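Endolysin (PDB 7M5I) probably hydrolyses the beta-1,4-linked glycan strands of bacterial peptidoglycan as a phage lysozyme, helping to lyse the host cell and release new virions. Local coordinates at residues L14-I17 / K18-G22. Sequence-based numbering, arbitrary orientation.
Sequences LDAI and KFFEG
The F20 ring sits beside A16, one turn back along the helix, with A16 O over one of its faces, 3.1 Å above the plane and offset toward the rim; F20 CD2 is the ring atom nearest that oxygen, at 3.2 Å. Chi1 of -63° sets F20 CG beside its own backbone N and swings the ring back over the preceding turn, where CE2 comes within 4.2 Å of A16 CB. A16 O also accepts F20 N at 2.9 Å, so this one carbonyl meets both the amide and the ring of F20. In the F19 ring plane, CD1 of F20 lies at the edge. This is the last part of helix 11-21 of a family 24 glycosidase, where four successive i+4 to i backbone bonds run from K18 N-L14 O to E21 N-I17 O, the last with an N-H...O angle of 142°. The helix closes at E21, the predicted proton donor/acceptor, and G22 just after it leaves the helical backbone with a positive phi. E21 CG packs alongside I17 CG2 at 4.2 Å, the two side chains pointing the same way; beyond it OE2 makes a long, weak ion pair with R145. K18 runs extended beyond CG, back along the helix: its CG passes L14 O at 3.4 Å and its CE rests on L14 CD2 at 4.0 Å. The ammonium stays 4.4 Å from D15 OD1, too far for a salt bridge; K18 NZ forms a salt bridge with E61 of helix 57-78, and D15 OD2 one with R11.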
loop_
_atom_site.group_PDB
_atom_site.type_symbol
_atom_site.label_atom_id
_atom_site.label_comp_id
_atom_site.label_asym_id
_atom_site.label_seq_id
_atom_site.Cartn_x
_atom_site.Cartn_y
_atom_site.Cartn_z
ATOM N N LEU A 14 -8.086 3.705 4.001
ATOM C CA LEU A 14 -7.988 2.372 4.665
ATOM C C LEU A 14 -8.897 1.394 3.890
ATOM O O LEU A 14 -8.442 0.281 3.656
ATOM C CB LEU A 14 -8.378 2.462 6.132
ATOM C CG LEU A 14 -8.176 1.164 6.930
ATOM C CD1 LEU A 14 -6.726 0.863 7.131
ATOM C CD2 LEU A 14 -8.890 1.274 8.237
ATOM N N ASP A 15 -10.085 1.822 3.515
ATOM C CA ASP A 15 -11.055 1.012 2.721
ATOM C C ASP A 15 -10.372 0.565 1.422
ATOM O O ASP A 15 -10.536 -0.577 1.027
ATOM C CB ASP A 15 -12.330 1.824 2.407
ATOM C CG ASP A 15 -13.318 2.163 3.525
ATOM O OD1 ASP A 15 -13.262 1.562 4.623
ATOM O OD2 ASP A 15 -14.142 3.070 3.270
ATOM N N ALA A 16 -9.604 1.430 0.750
ATOM C CA ALA A 16 -8.912 1.099 -0.501
ATOM C C ALA A 16 -7.839 0.034 -0.249
ATOM O O ALA A 16 -7.754 -0.969 -1.018
ATOM C CB ALA A 16 -8.351 2.327 -1.185
ATOM N N ILE A 17 -7.053 0.163 0.805
ATOM C CA ILE A 17 -5.993 -0.851 1.102
ATOM C C ILE A 17 -6.687 -2.174 1.411
ATOM O O ILE A 17 -6.193 -3.219 0.922
ATOM C CB ILE A 17 -5.065 -0.350 2.233
ATOM C CG1 ILE A 17 -4.323 0.883 1.706
ATOM C CG2 ILE A 17 -4.125 -1.475 2.632
ATOM C CD1 ILE A 17 -3.374 1.531 2.700
ATOM N N LYS A 18 -7.773 -2.157 2.179
ATOM C CA LYS A 18 -8.550 -3.394 2.468
ATOM C C LYS A 18 -8.933 -4.032 1.137
ATOM O O LYS A 18 -8.862 -5.259 0.992
ATOM C CB LYS A 18 -9.780 -3.098 3.326
ATOM C CG LYS A 18 -9.493 -2.735 4.772
ATOM C CD LYS A 18 -10.765 -2.343 5.463
ATOM C CE LYS A 18 -10.641 -2.108 6.943
ATOM N NZ LYS A 18 -11.856 -1.450 7.446
ATOM N N PHE A 19 -9.472 -3.242 0.228
ATOM C CA PHE A 19 -9.976 -3.704 -1.084
ATOM C C PHE A 19 -8.849 -4.352 -1.889
ATOM O O PHE A 19 -8.993 -5.452 -2.458
ATOM C CB PHE A 19 -10.586 -2.521 -1.791
ATOM C CG PHE A 19 -11.080 -2.842 -3.184
ATOM C CD1 PHE A 19 -10.244 -2.779 -4.268
ATOM C CD2 PHE A 19 -12.391 -3.210 -3.372
ATOM C CE1 PHE A 19 -10.721 -3.074 -5.546
ATOM C CE2 PHE A 19 -12.869 -3.502 -4.655
ATOM C CZ PHE A 19 -12.009 -3.481 -5.718
ATOM N N PHE A 20 -7.671 -3.721 -1.904
ATOM C CA PHE A 20 -6.487 -4.234 -2.631
ATOM C C PHE A 20 -5.942 -5.543 -2.024
ATOM O O PHE A 20 -5.463 -6.436 -2.796
ATOM C CB PHE A 20 -5.367 -3.191 -2.676
ATOM C CG PHE A 20 -5.720 -1.934 -3.428
ATOM C CD1 PHE A 20 -6.485 -1.964 -4.616
ATOM C CD2 PHE A 20 -5.238 -0.713 -2.985
ATOM C CE1 PHE A 20 -6.798 -0.788 -5.274
ATOM C CE2 PHE A 20 -5.557 0.463 -3.646
ATOM C CZ PHE A 20 -6.342 0.436 -4.780
ATOM N N GLU A 21 -6.041 -5.710 -0.704
ATOM C CA GLU A 21 -5.463 -6.879 -0.008
ATOM C C GLU A 21 -6.438 -8.061 -0.082
ATOM O O GLU A 21 -5.976 -9.243 0.003
ATOM C CB GLU A 21 -5.132 -6.552 1.443
ATOM C CG GLU A 21 -4.011 -5.534 1.608
ATOM C CD GLU A 21 -2.637 -6.017 1.162
ATOM O OE1 GLU A 21 -2.417 -7.249 1.075
ATOM O OE2 GLU A 21 -1.885 -5.180 0.676
ATOM N N GLY A 22 -7.725 -7.809 -0.041
ATOM C CA GLY A 22 -8.740 -8.840 0.204
ATOM C C GLY A 22 -8.727 -9.243 1.685
ATOM O O GLY A 22 -7.941 -8.685 2.477
#